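Local coordinates for nucleoprotein (Rift valley fever virus, PDB 3OV9), which encapsidates the viral genomic RNA as ring-forming oligomers, shielding it from nucleases and presenting it as template for transcription and replication, at residues Phe33-Val38 and Ser206-His211; Glu40-Lys43 and Asp49-Lys52; Glu94-Arg99 and Leu104-Ala109. All coordinates share one frame; numbering follows the deposited sequence.

Contact 1: Phe33-Val38 and Ser206-His211; sequences FDARRV and SNFISH. With NA (sodium ion), chain E; NO2 (nitrite ion), chain D.
Arg36 holds Asn207 end-on with two nitrogens. NH1 of Arg36 donates to the side-chain OD1 of Asn207 at 2.7 Å, and NH2 of Arg36 donates to the backbone O of Asn207 at 3.0 Å. The backbone oxygen lies in the guanidinium plane, whereas OD1 is tilted slightly from it. Both oxygens are met from above their carbonyl planes. The guanidinium and the side-chain amide stand 81° apart. With CG of Asn207 between its backbone N and carbonyl carbon (chi1 67°), OD1 comes close to the backbone O, where one guanidinium meets both. Phe208 is the apolar half of the contact. CB of Ala35 lies over one face of its ring, 3.6 Å from the centroid, a CH-pi contact. The guanidinium of Arg36 is nearly perpendicular to that ring. CD1 of Phe208 stands over the guanidinium face, and CG of Arg36 packs 3.9 Å from the same CD1.

The contact joins the start of helix 35-46 to the loop between helices 189-204 and 211-220. Asp34 is the N-cap of the first helix: its OD1 accepts from Arg37 N at 3.2 Å. Ser210 caps the helix that follows the loop. Within the loop, Ser206 O and Ile209 O bind a sodium ion at 3.0 and 2.8 Å, together with a water. A nitrite ion, probably from the crystallisation liquor, sits between Phe33 and Ser206. It accepts a weak hydrogen bond from Phe33 N and another from Gly32 N. Phe33 probably binds RNA, as in relatives. Ile209 N hydrogen-bonds OE1 of Gln5 of a second subunit, whose Arg8 packs on Phe208.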
loop_
_atom_site.group_PDB
_atom_site.type_symbol
_atom_site.label_atom_id
_atom_site.label_comp_id
_atom_site.label_asym_id
_atom_site.label_seq_id
_atom_site.Cartn_x
_atom_site.Cartn_y
_atom_site.Cartn_z
ATOM N N PHE A 33 -24.085 -23.757 10.717
ATOM C CA PHE A 33 -25.080 -24.280 9.782
ATOM C C PHE A 33 -26.216 -24.952 10.553
ATOM O O PHE A 33 -26.061 -25.307 11.724
ATOM C CB PHE A 33 -24.444 -25.276 8.794
ATOM C CG PHE A 33 -24.202 -26.638 9.381
ATOM C CD1 PHE A 33 -24.986 -27.723 9.000
ATOM C CD2 PHE A 33 -23.206 -26.836 10.334
ATOM C CE1 PHE A 33 -24.776 -28.979 9.553
ATOM C CE2 PHE A 33 -22.993 -28.092 10.897
ATOM C CZ PHE A 33 -23.780 -29.164 10.504
ATOM N N ASP A 34 -27.343 -25.142 9.878
ATOM C CA ASP A 34 -28.533 -25.733 10.474
ATOM C C ASP A 34 -28.787 -27.089 9.827
ATOM O O ASP A 34 -29.381 -27.161 8.752
ATOM C CB ASP A 34 -29.721 -24.793 10.249
ATOM C CG ASP A 34 -30.982 -25.228 10.981
ATOM O OD1 ASP A 34 -31.196 -26.440 11.199
ATOM O OD2 ASP A 34 -31.782 -24.334 11.327
ATOM N N ALA A 35 -28.338 -28.152 10.494
ATOM C CA ALA A 35 -28.395 -29.517 9.948
ATOM C C ALA A 35 -29.804 -30.001 9.600
ATOM O O ALA A 35 -30.011 -30.608 8.545
ATOM C CB ALA A 35 -27.717 -30.493 10.891
ATOM N N ARG A 36 -30.767 -29.739 10.483
ATOM C CA ARG A 36 -32.155 -30.144 10.242
ATOM C C ARG A 36 -32.736 -29.478 8.996
ATOM O O ARG A 36 -33.439 -30.124 8.215
ATOM C CB ARG A 36 -33.036 -29.857 11.465
ATOM C CG ARG A 36 -32.782 -30.785 12.639
ATOM C CD ARG A 36 -33.546 -30.337 13.882
ATOM N NE ARG A 36 -33.227 -31.173 15.038
ATOM C CZ ARG A 36 -32.201 -30.971 15.863
ATOM N NH1 ARG A 36 -31.374 -29.948 15.679
ATOM N NH2 ARG A 36 -32.002 -31.801 16.880
ATOM N N ARG A 37 -32.432 -28.195 8.808
ATOM C CA ARG A 37 -32.879 -27.466 7.624
ATOM C C ARG A 37 -32.190 -27.985 6.359
ATOM O O ARG A 37 -32.825 -28.086 5.308
ATOM C CB ARG A 37 -32.671 -25.956 7.790
ATOM C CG ARG A 37 -33.296 -25.087 6.686
ATOM C CD ARG A 37 -34.793 -25.327 6.492
ATOM N NE ARG A 37 -35.351 -24.418 5.491
ATOM C CZ ARG A 37 -36.452 -24.649 4.781
ATOM N NH1 ARG A 37 -37.138 -25.774 4.938
ATOM N NH2 ARG A 37 -36.866 -23.748 3.900
ATOM N N VAL A 38 -30.905 -28.320 6.472
ATOM C CA VAL A 38 -30.145 -28.879 5.346
ATOM C C VAL A 38 -30.800 -30.165 4.827
ATOM O O VAL A 38 -31.045 -30.300 3.626
ATOM C CB VAL A 38 -28.651 -29.127 5.709
ATOM C CG1 VAL A 38 -27.962 -29.991 4.649
ATOM C CG2 VAL A 38 -27.909 -27.809 5.855
ATOM N N SER A 206 -23.496 -28.715 19.284
ATOM C CA SER A 206 -24.828 -28.545 18.696
ATOM C C SER A 206 -25.819 -29.604 19.180
ATOM O O SER A 206 -25.425 -30.658 19.683
ATOM C CB SER A 206 -24.755 -28.555 17.169
ATOM O OG SER A 206 -24.761 -29.881 16.675
ATOM N N ASN A 207 -27.107 -29.317 19.010
ATOM C CA ASN A 207 -28.160 -30.233 19.439
ATOM C C ASN A 207 -28.496 -31.306 18.397
ATOM O O ASN A 207 -29.516 -31.988 18.513
ATOM C CB ASN A 207 -29.420 -29.455 19.854
ATOM C CG ASN A 207 -30.096 -28.745 18.687
ATOM O OD1 ASN A 207 -29.694 -28.884 17.531
ATOM N ND2 ASN A 207 -31.136 -27.975 18.991
ATOM N N PHE A 208 -27.636 -31.453 17.387
ATOM C CA PHE A 208 -27.887 -32.405 16.308
ATOM C C PHE A 208 -27.053 -33.682 16.425
ATOM O O PHE A 208 -25.818 -33.639 16.351
ATOM C CB PHE A 208 -27.689 -31.760 14.936
ATOM C CG PHE A 208 -28.187 -32.604 13.808
ATOM C CD1 PHE A 208 -29.555 -32.758 13.590
ATOM C CD2 PHE A 208 -27.295 -33.265 12.974
ATOM C CE1 PHE A 208 -30.028 -33.548 12.549
ATOM C CE2 PHE A 208 -27.757 -34.055 11.928
ATOM C CZ PHE A 208 -29.126 -34.198 11.716
ATOM N N ILE A 209 -27.759 -34.806 16.559
ATOM C CA ILE A 209 -27.200 -36.125 16.903
ATOM C C ILE A 209 -26.848 -36.168 18.395
ATOM O O ILE A 209 -25.997 -35.408 18.867
ATOM C CB ILE A 209 -25.985 -36.564 16.002
ATOM C CG1 ILE A 209 -26.304 -36.436 14.498
ATOM C CG2 ILE A 209 -25.519 -37.978 16.356
ATOM C CD1 ILE A 209 -27.443 -37.310 13.981
ATOM N N SER A 210 -27.531 -37.047 19.130
ATOM C CA SER A 210 -27.355 -37.179 20.580
ATOM C C SER A 210 -25.905 -37.459 20.978
ATOM O O SER A 210 -25.130 -38.004 20.184
ATOM C CB SER A 210 -28.271 -38.275 21.135
ATOM O OG SER A 210 -27.838 -39.561 20.729
ATOM N N HIS A 211 -25.546 -37.082 22.205
ATOM C CA HIS A 211 -24.213 -37.357 22.744
ATOM C C HIS A 211 -23.859 -38.837 22.615
ATOM O O HIS A 211 -22.741 -39.188 22.246
ATOM C CB HIS A 211 -24.108 -36.926 24.211
ATOM C CG HIS A 211 -24.228 -35.448 24.422
ATOM N ND1 HIS A 211 -24.432 -34.890 25.665
ATOM C CD2 HIS A 211 -24.184 -34.415 23.549
ATOM C CE1 HIS A 211 -24.499 -33.576 25.550
ATOM N NE2 HIS A 211 -24.355 -33.261 24.275
HETATM NA NA NA E . -26.320 -33.285 20.721
HETATM N N NO2 D . -22.911 -26.425 13.914
HETATM O O1 NO2 D . -24.229 -26.647 14.470
HETATM O O2 NO2 D . -22.810 -25.044 13.489
HETATM O O HOH W 1 -28.496 -33.152 21.975
#

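Contact 2: Glu40-Lys43 and Asp49-Lys52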
loop_
_atom_site.group_PDB
_atom_site.type_symbol
_atom_site.label_atom_id
_atom_site.label_comp_id
_atom_site.label_asym_id
_atom_site.label_seq_id
_atom_site.Cartn_x
_atom_site.Cartn_y
_atom_site.Cartn_z
ATOM N N GLU A 40 -33.883 -31.223 5.454
ATOM C CA GLU A 40 -35.227 -30.886 4.980
ATOM C C GLU A 40 -35.197 -30.425 3.525
ATOM O O GLU A 40 -36.006 -30.878 2.712
ATOM C CB GLU A 40 -35.879 -29.817 5.863
ATOM C CG GLU A 40 -37.346 -29.532 5.510
ATOM C CD GLU A 40 -38.016 -28.570 6.473
ATOM O OE1 GLU A 40 -37.352 -27.621 6.943
ATOM O OE2 GLU A 40 -39.220 -28.758 6.751
ATOM N N LEU A 41 -34.257 -29.535 3.211
ATOM C CA LEU A 41 -34.095 -29.006 1.855
ATOM C C LEU A 41 -33.661 -30.078 0.857
ATOM O O LEU A 41 -34.136 -30.088 -0.280
ATOM C CB LEU A 41 -33.125 -27.821 1.834
ATOM C CG LEU A 41 -33.576 -26.525 2.524
ATOM C CD1 LEU A 41 -32.404 -25.573 2.660
ATOM C CD2 LEU A 41 -34.733 -25.852 1.790
ATOM N N LEU A 42 -32.776 -30.981 1.290
ATOM C CA LEU A 42 -32.341 -32.109 0.455
ATOM C C LEU A 42 -33.510 -33.004 0.050
ATOM O O LEU A 42 -33.665 -33.326 -1.129
ATOM C CB LEU A 42 -31.263 -32.946 1.157
ATOM C CG LEU A 42 -29.858 -32.350 1.279
ATOM C CD1 LEU A 42 -29.006 -33.199 2.209
ATOM C CD2 LEU A 42 -29.187 -32.202 -0.087
ATOM N N LYS A 43 -34.321 -33.390 1.034
ATOM C CA LYS A 43 -35.512 -34.218 0.818
ATOM C C LYS A 43 -36.535 -33.519 -0.077
ATOM O O LYS A 43 -37.116 -34.143 -0.972
ATOM C CB LYS A 43 -36.156 -34.582 2.162
ATOM C CG LYS A 43 -35.389 -35.621 2.983
ATOM C CD LYS A 43 -36.017 -37.010 2.893
ATOM C CE LYS A 43 -37.187 -37.169 3.851
ATOM N NZ LYS A 43 -37.788 -38.535 3.819
ATOM N N ASP A 49 -34.404 -39.093 -5.264
ATOM C CA ASP A 49 -32.996 -39.024 -5.660
ATOM C C ASP A 49 -32.061 -38.396 -4.614
ATOM O O ASP A 49 -30.853 -38.312 -4.845
ATOM C CB ASP A 49 -32.856 -38.263 -6.985
ATOM C CG ASP A 49 -33.631 -38.908 -8.122
ATOM O OD1 ASP A 49 -33.342 -40.074 -8.464
ATOM O OD2 ASP A 49 -34.521 -38.239 -8.685
ATOM N N TRP A 50 -32.600 -37.978 -3.466
ATOM C CA TRP A 50 -31.816 -37.158 -2.527
ATOM C C TRP A 50 -30.586 -37.843 -1.920
ATOM O O TRP A 50 -29.537 -37.211 -1.785
ATOM C CB TRP A 50 -32.701 -36.511 -1.441
ATOM C CG TRP A 50 -32.957 -37.343 -0.212
ATOM C CD1 TRP A 50 -34.028 -38.157 0.016
ATOM C CD2 TRP A 50 -32.139 -37.419 0.968
ATOM N NE1 TRP A 50 -33.924 -38.746 1.251
ATOM C CE2 TRP A 50 -32.778 -38.308 1.861
ATOM C CE3 TRP A 50 -30.927 -36.828 1.352
ATOM C CZ2 TRP A 50 -32.245 -38.623 3.118
ATOM C CZ3 TRP A 50 -30.398 -37.140 2.601
ATOM C CH2 TRP A 50 -31.058 -38.031 3.469
ATOM N N GLU A 51 -30.716 -39.119 -1.560
ATOM C CA GLU A 51 -29.628 -39.864 -0.920
ATOM C C GLU A 51 -28.415 -40.033 -1.831
ATOM O O GLU A 51 -27.286 -39.754 -1.422
ATOM C CB GLU A 51 -30.117 -41.226 -0.417
ATOM C CG GLU A 51 -30.943 -41.152 0.864
ATOM C CD GLU A 51 -31.935 -42.295 1.000
ATOM O OE1 GLU A 51 -32.697 -42.549 0.043
ATOM O OE2 GLU A 51 -31.969 -42.927 2.075
ATOM N N LYS A 52 -28.652 -40.481 -3.063
ATOM C CA LYS A 52 -27.569 -40.649 -4.032
ATOM C C LYS A 52 -26.942 -39.299 -4.389
ATOM O O LYS A 52 -25.714 -39.172 -4.435
ATOM C CB LYS A 52 -28.064 -41.372 -5.289
ATOM C CG LYS A 52 -26.957 -41.752 -6.268
ATOM C CD LYS A 52 -27.463 -42.753 -7.291
ATOM C CE LYS A 52 -26.404 -43.053 -8.340
ATOM N NZ LYS A 52 -26.822 -44.154 -9.244
#
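The backbones of Lys43 and Trp50 come close, with their CA atoms 5.8 Å apart. Residues 40-43 are helical throughout, and 50-52 open the next helix. The carbonyl O of Leu42 lies 3.3 Å from CB of Trp50, so the indole begins directly against the first helix. The side chains of Leu42 and Trp50 both leave the backbone toward the other segment.

The side chain of Trp50 lies between the two helices. Its CG lies between the backbone N and the carbonyl carbon (chi1 87°), which turns the indole back onto residues 42 and 43. Helices 35-46 and 50-63 are consecutive helices of the orthogonal bundle, joined by a short connection in the region essential for oligomerization.

Lys43 supplies its aliphatic part. Its CG lies over one face of the five-membered ring, 3.9 Å from the centroid, in a CH-pi contact. The bend at chi2 (-102°) brings CD of Lys43 to 3.2 Å from NE1 of Trp50. CG of Glu51 covers the opposite face, so the indole is held between two aliphatic stems of charged residues. Leu42 crosses the indole at about a right angle. Its CB is 3.9 Å from CE3 of Trp50, and its CD1 reaches CE3 and CZ3 of the six-membered ring. Leu42 also packs on Leu102 and Leu111. A second subunit lies alongside: its Leu7 packs on Lys43, and its Gln14 packs on Glu51.

Contact 3: Glu94-Arg99 and Leu104-Ala109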
loop_
_atom_site.group_PDB
_atom_site.type_symbol
_atom_site.label_atom_id
_atom_site.label_comp_id
_atom_site.label_asym_id
_atom_site.label_seq_id
_atom_site.Cartn_x
_atom_site.Cartn_y
_atom_site.Cartn_z
ATOM N N GLU A 94 -22.542 -20.721 -2.921
ATOM C CA GLU A 94 -21.171 -20.759 -2.413
ATOM C C GLU A 94 -21.085 -20.093 -1.041
ATOM O O GLU A 94 -21.996 -19.361 -0.641
ATOM C CB GLU A 94 -20.220 -20.065 -3.394
ATOM C CG GLU A 94 -20.130 -20.742 -4.748
ATOM C CD GLU A 94 -19.291 -19.973 -5.750
ATOM O OE1 GLU A 94 -18.778 -18.892 -5.395
ATOM O OE2 GLU A 94 -19.148 -20.453 -6.895
ATOM N N GLY A 95 -19.989 -20.348 -0.327
ATOM C CA GLY A 95 -19.706 -19.701 0.956
ATOM C C GLY A 95 -20.702 -19.963 2.070
ATOM O O GLY A 95 -21.060 -21.114 2.331
ATOM N N ASN A 96 -21.135 -18.884 2.723
ATOM C CA ASN A 96 -22.070 -18.965 3.844
ATOM C C ASN A 96 -23.349 -18.149 3.604
ATOM O O ASN A 96 -23.446 -16.988 4.026
ATOM C CB ASN A 96 -21.383 -18.529 5.145
ATOM C CG ASN A 96 -22.317 -18.566 6.340
ATOM O OD1 ASN A 96 -22.596 -19.627 6.895
ATOM N ND2 ASN A 96 -22.803 -17.396 6.743
ATOM N N PRO A 97 -24.344 -18.749 2.920
ATOM C CA PRO A 97 -25.600 -18.032 2.716
ATOM C C PRO A 97 -26.565 -18.209 3.892
ATOM O O PRO A 97 -26.158 -18.667 4.966
ATOM C CB PRO A 97 -26.163 -18.682 1.453
ATOM C CG PRO A 97 -25.658 -20.077 1.503
ATOM C CD PRO A 97 -24.326 -20.035 2.194
ATOM N N SER A 98 -27.828 -17.846 3.683
ATOM C CA SER A 98 -28.865 -17.993 4.703
ATOM C C SER A 98 -29.184 -19.465 4.975
ATOM O O SER A 98 -28.780 -20.351 4.213
ATOM C CB SER A 98 -30.136 -17.244 4.291
ATOM O OG SER A 98 -30.819 -17.926 3.253
ATOM N N ARG A 99 -29.925 -19.699 6.058
ATOM C CA ARG A 99 -30.342 -21.028 6.509
ATOM C C ARG A 99 -31.159 -21.782 5.457
ATOM O O ARG A 99 -31.215 -23.011 5.450
ATOM C CB ARG A 99 -31.174 -20.850 7.782
ATOM C CG ARG A 99 -31.620 -22.115 8.489
ATOM C CD ARG A 99 -32.470 -21.776 9.712
ATOM N NE ARG A 99 -31.705 -21.053 10.730
ATOM C CZ ARG A 99 -31.792 -19.745 10.957
ATOM N NH1 ARG A 99 -32.625 -18.993 10.247
ATOM N NH2 ARG A 99 -31.048 -19.187 11.901
ATOM N N LEU A 104 -22.492 -27.236 -0.776
ATOM C CA LEU A 104 -21.839 -28.545 -0.732
ATOM C C LEU A 104 -21.270 -28.876 0.654
ATOM O O LEU A 104 -21.440 -29.994 1.141
ATOM C CB LEU A 104 -20.748 -28.646 -1.809
ATOM C CG LEU A 104 -21.194 -28.518 -3.271
ATOM C CD1 LEU A 104 -19.983 -28.410 -4.183
ATOM C CD2 LEU A 104 -22.076 -29.682 -3.699
ATOM N N SER A 105 -20.621 -27.899 1.288
ATOM C CA SER A 105 -20.031 -28.086 2.617
ATOM C C SER A 105 -21.094 -28.402 3.670
ATOM O O SER A 105 -20.855 -29.195 4.581
ATOM C CB SER A 105 -19.226 -26.855 3.044
ATOM O OG SER A 105 -18.052 -26.710 2.265
ATOM N N ARG A 106 -22.262 -27.777 3.538
ATOM C CA ARG A 106 -23.371 -28.004 4.471
ATOM C C ARG A 106 -23.945 -29.417 4.358
ATOM O O ARG A 106 -24.338 -30.013 5.361
ATOM C CB ARG A 106 -24.462 -26.950 4.280
ATOM C CG ARG A 106 -24.075 -25.599 4.856
ATOM C CD ARG A 106 -25.106 -24.525 4.565
ATOM N NE ARG A 106 -24.661 -23.226 5.073
ATOM C CZ ARG A 106 -25.381 -22.109 5.028
ATOM N NH1 ARG A 106 -26.598 -22.108 4.492
ATOM N NH2 ARG A 106 -24.878 -20.987 5.520
ATOM N N VAL A 107 -23.988 -29.949 3.138
ATOM C CA VAL A 107 -24.416 -31.335 2.932
ATOM C C VAL A 107 -23.467 -32.300 3.658
ATOM O O VAL A 107 -23.916 -33.183 4.394
ATOM C CB VAL A 107 -24.543 -31.687 1.425
ATOM C CG1 VAL A 107 -24.879 -33.170 1.240
ATOM C CG2 VAL A 107 -25.617 -30.817 0.767
ATOM N N ALA A 108 -22.163 -32.108 3.466
ATOM C CA ALA A 108 -21.147 -32.921 4.137
ATOM C C ALA A 108 -21.243 -32.826 5.661
ATOM O O ALA A 108 -21.093 -33.829 6.362
ATOM C CB ALA A 108 -19.746 -32.526 3.664
ATOM N N ALA A 109 -21.510 -31.622 6.162
ATOM C CA ALA A 109 -21.575 -31.379 7.601
ATOM C C ALA A 109 -22.824 -31.979 8.242
ATOM O O ALA A 109 -22.754 -32.566 9.330
ATOM C CB ALA A 109 -21.493 -29.891 7.889
HETATM O O HOH W 2 -22.352 -22.642 6.709
#
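Arg106 makes three hydrogen bonds to residues 96-98 through its two terminal nitrogens. NH2 of Arg106 donates to Pro97 O at 2.7 Å and to Asn96 OD1 at 3.0 Å. The first bond is fairly straight at 163°, the second more bent at 140°. NH1 of Arg106 donates to Ser98 O at 2.8 Å. All three oxygens lie in the guanidinium plane, but each is approached from above its own carbonyl plane. Arg106 also uses NH1 to reach Glu101 O, so the loop from Asn96 to Glu101 is gathered around one planar group.

Water continues this polar rim. Water 2 accepts from NE of Arg106 at 2.9 Å and donates to OD1 of Asn96. It thus bridges the two side chains, whose flat ends stand 78° apart. Asn96 has two conformers, so its bond and water bridge are less certain.

Apolar packing covers one guanidinium face. CD of Pro97 lies above it, toward the rim, 3.5 Å from NH2 of Arg106. The arginine chain is extended from CG to NE and reaches from the helix to the loop.

The same loop reaches a third subunit: in one conformer, NH2 of Arg99 donates to Met75 O of that subunit. Arg106 also touches Phe33. Arg106 ties the loop before helix 104-110 to a site that, as in related phlebovirus nucleoproteins, probably binds RNA through Arg106, Ser105 and Phe33.

The three contacts lie close together in this all-helical fold, with centres 13 to 16 Å apart. Contacts 1 and 2 both use helix 35-46, contact 1 at its start and contact 2 further along. Along the chain contact 2 comes first and contact 3 second, and both fall between the two distant segments of contact 1. Contact 3 touches the same helix: Arg106 packs on Val38, and Val107 on Leu42. Phe33 of contact 1 meets Ala109 of contact 3. Contacts 1 and 2 face a second subunit, while contact 3 meets a third. The cluster thus places probable RNA-binding residues next to surfaces that meet neighbouring subunits, consistent with a role in ring assembly.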